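Local coordinates for BauA (Acinetobacter baumannii, PDB 6HCP), which serves as the outer-membrane receptor for ferric preacinetobactin in iron uptake and probably carries its cargo across the membrane as a TonB-dependent transporter, at residues A[65-70]-A[138-143]; A[114-119]-A[159-164]. All coordinates share one frame; numbering follows the deposited sequence.

Contact 1 of 2, residues A[65-70]-A[138-143]; sequences ISYTDK and VEVLKG. With EDO (1,2-ethanediol), chain H.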
loop_
_atom_site.group_PDB
_atom_site.type_symbol
_atom_site.label_atom_id
_atom_site.label_comp_id
_atom_site.label_asym_id
_atom_site.label_seq_id
_atom_site.Cartn_x
_atom_site.Cartn_y
_atom_site.Cartn_z
ATOM N N ILE A 65 2.872 -18.179 29.862
ATOM C CA ILE A 65 1.818 -17.296 29.361
ATOM C C ILE A 65 0.726 -18.160 28.756
ATOM O O ILE A 65 1.000 -19.240 28.214
ATOM C CB ILE A 65 2.374 -16.268 28.352
ATOM C CG1 ILE A 65 1.274 -15.284 27.936
ATOM C CG2 ILE A 65 2.978 -16.963 27.144
ATOM C CD1 ILE A 65 1.710 -13.865 27.849
ATOM N N SER A 66 -0.528 -17.737 28.941
ATOM C CA SER A 66 -1.655 -18.426 28.342
ATOM C C SER A 66 -2.523 -17.435 27.566
ATOM O O SER A 66 -3.020 -16.477 28.144
ATOM C CB SER A 66 -2.461 -19.121 29.399
ATOM O OG SER A 66 -3.642 -19.678 28.853
ATOM N N TYR A 67 -2.700 -17.706 26.276
ATOM C CA TYR A 67 -3.523 -16.876 25.389
ATOM C C TYR A 67 -4.932 -17.462 25.328
ATOM O O TYR A 67 -5.107 -18.672 25.201
ATOM C CB TYR A 67 -2.921 -16.831 23.989
ATOM C CG TYR A 67 -1.507 -16.322 23.950
ATOM C CD1 TYR A 67 -1.237 -14.968 24.048
ATOM C CD2 TYR A 67 -0.427 -17.198 23.848
ATOM C CE1 TYR A 67 0.068 -14.498 24.103
ATOM C CE2 TYR A 67 0.880 -16.735 23.901
ATOM C CZ TYR A 67 1.125 -15.371 23.914
ATOM O OH TYR A 67 2.407 -14.901 24.045
ATOM N N THR A 68 -5.930 -16.573 25.284
ATOM C CA THR A 68 -7.343 -16.999 25.193
ATOM C C THR A 68 -7.762 -17.151 23.731
ATOM O O THR A 68 -7.169 -16.574 22.812
ATOM C CB THR A 68 -8.271 -16.022 25.928
ATOM O OG1 THR A 68 -8.254 -14.786 25.209
ATOM C CG2 THR A 68 -7.853 -15.781 27.363
ATOM N N ASP A 69 -8.887 -17.840 23.549
ATOM C CA ASP A 69 -9.518 -17.974 22.269
ATOM C C ASP A 69 -9.940 -16.595 21.727
ATOM O O ASP A 69 -9.991 -16.430 20.525
ATOM C CB ASP A 69 -10.677 -18.977 22.295
ATOM C CG ASP A 69 -11.765 -18.739 23.340
ATOM O OD1 ASP A 69 -11.529 -18.025 24.330
ATOM O OD2 ASP A 69 -12.848 -19.263 23.131
ATOM N N LYS A 70 -10.227 -15.632 22.603
ATOM C CA LYS A 70 -10.556 -14.270 22.151
ATOM C C LYS A 70 -9.334 -13.661 21.436
ATOM O O LYS A 70 -9.452 -13.080 20.354
ATOM C CB LYS A 70 -11.028 -13.404 23.324
ATOM C CG LYS A 70 -11.318 -11.931 22.983
ATOM C CD LYS A 70 -12.230 -11.756 21.778
ATOM C CE LYS A 70 -12.923 -10.405 21.697
ATOM N NZ LYS A 70 -11.956 -9.279 21.685
ATOM N N VAL A 138 -4.153 -21.321 24.562
ATOM C CA VAL A 138 -2.872 -21.759 24.039
ATOM C C VAL A 138 -1.804 -21.308 25.025
ATOM O O VAL A 138 -1.625 -20.107 25.212
ATOM C CB VAL A 138 -2.605 -21.180 22.640
ATOM C CG1 VAL A 138 -1.169 -21.467 22.204
ATOM C CG2 VAL A 138 -3.590 -21.706 21.621
ATOM N N GLU A 139 -1.203 -22.274 25.735
ATOM C CA GLU A 139 -0.328 -22.020 26.830
ATOM C C GLU A 139 1.123 -22.313 26.422
ATOM O O GLU A 139 1.408 -23.262 25.687
ATOM C CB GLU A 139 -0.679 -22.913 28.031
ATOM C CG GLU A 139 -2.131 -22.867 28.453
ATOM C CD GLU A 139 -2.449 -23.761 29.637
ATOM O OE1 GLU A 139 -1.614 -24.671 29.957
ATOM O OE2 GLU A 139 -3.496 -23.513 30.279
ATOM N N VAL A 140 2.040 -21.497 26.928
ATOM C CA VAL A 140 3.463 -21.669 26.691
ATOM C C VAL A 140 4.168 -21.684 28.042
ATOM O O VAL A 140 3.978 -20.787 28.881
ATOM C CB VAL A 140 4.065 -20.569 25.793
ATOM C CG1 VAL A 140 5.546 -20.829 25.520
ATOM C CG2 VAL A 140 3.314 -20.422 24.489
ATOM N N LEU A 141 5.046 -22.675 28.214
ATOM C CA LEU A 141 5.988 -22.708 29.328
ATOM C C LEU A 141 7.391 -22.692 28.726
ATOM O O LEU A 141 7.707 -23.540 27.899
ATOM C CB LEU A 141 5.766 -23.966 30.168
ATOM C CG LEU A 141 6.650 -24.041 31.421
ATOM C CD1 LEU A 141 5.946 -24.784 32.538
ATOM C CD2 LEU A 141 7.991 -24.675 31.115
ATOM N N LYS A 142 8.177 -21.679 29.071
ATOM C CA LYS A 142 9.443 -21.445 28.421
ATOM C C LYS A 142 10.542 -22.256 29.107
ATOM O O LYS A 142 10.594 -22.390 30.334
ATOM C CB LYS A 142 9.780 -19.952 28.385
ATOM C CG LYS A 142 8.765 -19.140 27.583
ATOM C CD LYS A 142 8.989 -17.660 27.630
ATOM C CE LYS A 142 7.720 -16.877 27.344
ATOM N NZ LYS A 142 8.028 -15.450 27.147
ATOM N N GLY A 143 11.420 -22.802 28.266
ATOM C CA GLY A 143 12.545 -23.631 28.707
ATOM C C GLY A 143 12.137 -25.089 28.852
ATOM O O GLY A 143 10.972 -25.452 28.698
HETATM C C1 EDO H . -0.350 -17.577 33.008
HETATM O O1 EDO H . 0.264 -17.704 34.303
HETATM C C2 EDO H . -0.151 -16.166 32.454
HETATM O O2 EDO H . -0.726 -16.076 31.127
HETATM O O HOH W 1 -4.659 -21.181 30.723
#

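Contact 2 of 2, residues A[114-119]-A[159-164]; sequences NDMSMN and GTVNLV. With EDO (1,2-ethanediol), chain P.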
loop_
_atom_site.group_PDB
_atom_site.type_symbol
_atom_site.label_atom_id
_atom_site.label_comp_id
_atom_site.label_asym_id
_atom_site.label_seq_id
_atom_site.Cartn_x
_atom_site.Cartn_y
_atom_site.Cartn_z
ATOM N N ASN A 114 5.815 -31.456 16.827
ATOM C CA ASN A 114 5.505 -32.819 17.259
ATOM C C ASN A 114 5.333 -32.912 18.785
ATOM O O ASN A 114 4.856 -33.936 19.274
ATOM C CB ASN A 114 6.652 -33.789 16.975
ATOM C CG ASN A 114 6.864 -34.170 15.533
ATOM O OD1 ASN A 114 7.810 -34.903 15.254
ATOM N ND2 ASN A 114 6.121 -33.571 14.608
ATOM N N ASP A 115 5.819 -31.898 19.516
ATOM C CA ASP A 115 6.001 -31.935 20.963
ATOM C C ASP A 115 4.954 -31.098 21.703
ATOM O O ASP A 115 5.099 -30.819 22.895
ATOM C CB ASP A 115 7.416 -31.492 21.349
ATOM C CG ASP A 115 8.474 -32.518 20.957
ATOM O OD1 ASP A 115 8.074 -33.648 20.609
ATOM O OD2 ASP A 115 9.676 -32.167 20.933
ATOM N N MET A 116 3.897 -30.669 21.013
ATOM C CA MET A 116 2.831 -29.946 21.713
ATOM C C MET A 116 1.977 -30.943 22.500
ATOM O O MET A 116 1.791 -32.076 22.056
ATOM C CB MET A 116 1.926 -29.204 20.725
ATOM C CG MET A 116 2.688 -28.220 19.863
ATOM S SD MET A 116 1.472 -27.218 18.938
ATOM C CE MET A 116 0.730 -28.451 17.886
ATOM N N SER A 117 1.405 -30.480 23.610
ATOM C CA SER A 117 0.461 -31.274 24.349
ATOM C C SER A 117 -0.962 -30.754 24.132
ATOM O O SER A 117 -1.161 -29.589 23.762
ATOM C CB SER A 117 0.828 -31.343 25.802
ATOM O OG SER A 117 0.969 -30.058 26.388
ATOM N N MET A 118 -1.936 -31.663 24.299
ATOM C CA MET A 118 -3.354 -31.332 24.281
ATOM C C MET A 118 -3.965 -31.702 25.635
ATOM O O MET A 118 -3.861 -32.846 26.041
ATOM C CB MET A 118 -4.111 -32.055 23.170
ATOM C CG MET A 118 -5.593 -31.632 23.111
ATOM S SD MET A 118 -6.520 -32.505 21.834
ATOM C CE MET A 118 -5.705 -31.931 20.356
ATOM N N ASN A 119 -4.397 -30.690 26.396
ATOM C CA ASN A 119 -4.880 -30.887 27.752
ATOM C C ASN A 119 -3.844 -31.693 28.552
ATOM O O ASN A 119 -4.201 -32.586 29.346
ATOM C CB ASN A 119 -6.235 -31.599 27.735
ATOM C CG ASN A 119 -7.299 -30.814 26.990
ATOM O OD1 ASN A 119 -7.402 -29.599 27.159
ATOM N ND2 ASN A 119 -8.104 -31.498 26.199
ATOM N N GLY A 159 10.733 -25.254 24.881
ATOM C CA GLY A 159 9.574 -24.956 25.744
ATOM C C GLY A 159 8.426 -25.896 25.441
ATOM O O GLY A 159 8.471 -26.646 24.491
ATOM N N THR A 160 7.343 -25.765 26.197
ATOM C CA THR A 160 6.182 -26.606 25.969
ATOM C C THR A 160 4.978 -25.714 25.640
ATOM O O THR A 160 4.664 -24.774 26.375
ATOM C CB THR A 160 5.902 -27.532 27.157
ATOM O OG1 THR A 160 7.064 -28.344 27.377
ATOM C CG2 THR A 160 4.684 -28.406 26.922
ATOM N N VAL A 161 4.311 -26.069 24.551
ATOM C CA VAL A 161 3.079 -25.468 24.121
ATOM C C VAL A 161 1.954 -26.449 24.448
ATOM O O VAL A 161 1.971 -27.583 23.959
ATOM C CB VAL A 161 3.114 -25.169 22.615
ATOM C CG1 VAL A 161 1.800 -24.563 22.143
ATOM C CG2 VAL A 161 4.296 -24.281 22.261
ATOM N N ASN A 162 1.007 -25.997 25.275
ATOM C CA ASN A 162 -0.103 -26.826 25.725
ATOM C C ASN A 162 -1.410 -26.215 25.201
ATOM O O ASN A 162 -1.694 -25.037 25.462
ATOM C CB ASN A 162 -0.123 -26.950 27.251
ATOM C CG ASN A 162 -1.234 -27.849 27.756
ATOM O OD1 ASN A 162 -1.433 -28.947 27.223
ATOM N ND2 ASN A 162 -2.034 -27.350 28.700
ATOM N N LEU A 163 -2.155 -27.010 24.432
ATOM C CA LEU A 163 -3.385 -26.558 23.813
ATOM C C LEU A 163 -4.565 -27.112 24.613
ATOM O O LEU A 163 -4.664 -28.340 24.835
ATOM C CB LEU A 163 -3.443 -27.042 22.364
ATOM C CG LEU A 163 -2.201 -26.736 21.521
ATOM C CD1 LEU A 163 -2.390 -27.214 20.094
ATOM C CD2 LEU A 163 -1.873 -25.254 21.532
ATOM N N VAL A 164 -5.368 -26.191 25.146
ATOM C CA VAL A 164 -6.497 -26.523 26.005
ATOM C C VAL A 164 -7.761 -26.459 25.147
ATOM O O VAL A 164 -8.044 -25.431 24.526
ATOM C CB VAL A 164 -6.575 -25.556 27.196
ATOM C CG1 VAL A 164 -7.797 -25.819 28.070
ATOM C CG2 VAL A 164 -5.302 -25.573 28.020
HETATM C C1 EDO P . -2.218 -34.642 31.874
HETATM O O1 EDO P . -2.539 -35.122 33.182
HETATM C C2 EDO P . -2.733 -35.607 30.824
HETATM O O2 EDO P . -4.005 -35.146 30.361
HETATM O O HOH W 2 5.646 -28.076 22.967
HETATM O O HOH W 3 7.675 -29.987 24.837
#

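Contact 1 of 2, residues A[65-70]-A[138-143]
With CG1 anti to the backbone N (chi1 -175°), I65 leaves its CG2 branch to lie beside V140, 4.0 Å from the valine CB, the two β-branched side chains running side by side as suits extended backbone. In Y67, CG lies anti to the carbonyl carbon (chi1 -57°), on the face it shares with I65 and V140; the ring beyond it takes I65 CG1 over one face, toward the rim, and meets V140 CG2 at its edge, where Y67 CE2 is 4.5 Å away. Beyond the pair, the tyrosine and both V138 and V140 pack on helix 81-84.

This is an antiparallel pairing in the mixed sheet of the plug domain. I65–V140 and Y67–V138 are hydrogen-bonded pairs, with Y67 N 2.8 Å from V138 O; S66–E139 between them is non-hydrogen-bonded and turns to the other face. There S66 OG rests 3.6 Å from E139 CG, and a water accepts from S66 OG and donates to E139 OE2, each at 2.6 Å. N162 ND2 and N48 N bind OE1 of the buried E139, so donors reach both carboxylate oxygens, consistent with an ionised glutamate. S66 N donates a 2.8 Å hydrogen bond to O2 of an ethanediol, which is probably from the crystallisation liquor.

Contact 2 of 2, residues A[114-119]-A[159-164]
S117 OG donates a hydrogen bond to N162 OD1 at 2.8 Å. The hydroxyl sits between the backbone N and the carbonyl carbon (chi1 55°) and approaches the amide oxygen well off the C=O direction, at a C=O...donor angle of 110° and tilted from the carbonyl plane. Serine suits this buried place: its short side chain brings a donor directly to the amide oxygen of the residue paired with it. On the other face M116 lies alongside V161, its CG 4.1 Å from V161 CB, and the bend at chi3 (-66°) sets CE 4.0 Å from L163 CD1; a flexible thioether chain can follow both branched neighbours.

The backbones pair in parallel: S117 N bonds V161 O, S117 O receives L163 N, and N119 N reaches L163 O at 2.8 Å. N119 then adopts a positive phi, which asparagine tolerates well, while its ND2 bonds T165 OG1 and its OD1 comes 3.4 Å from V164 CA. Just before strand 117-118 begins, a water joins D115 O to V161 N, 2.8 Å from the former and 2.9 Å from the latter.

Further out, G120 N also donates to N162 OD1, which with E139 on the ND2 side fixes the rotation of the amide. D115 is held by S156 OG and A154 N, and M118 packs on Y245 and M291 of the barrel wall. A short parallel pairing within a mixed sheet, enclosed by a β-barrel, belongs to the plug of TonB-dependent receptors.

Overall arrangement
From the N terminus the chain runs through 65-70, 114-119, 138-143 and 159-164, so the segments alternate and the two contacts cross: contact 1 closes a loop of 67 residues that contains 114-119, and contact 2 closes one of 39 that contains 138-143. Their centres are about 10 Å apart. Strands 135-142 and 159-165 join them as antiparallel neighbours, through probable hydrogen bonds from N162 N to E139 O and from L141 N to T160 O. Across the plug sheet the order is 64-68, 135-142, 159-165, 117-118 and 121-122; along the chain, strand 159-165 is the last of these, and the barrel strands follow from 173.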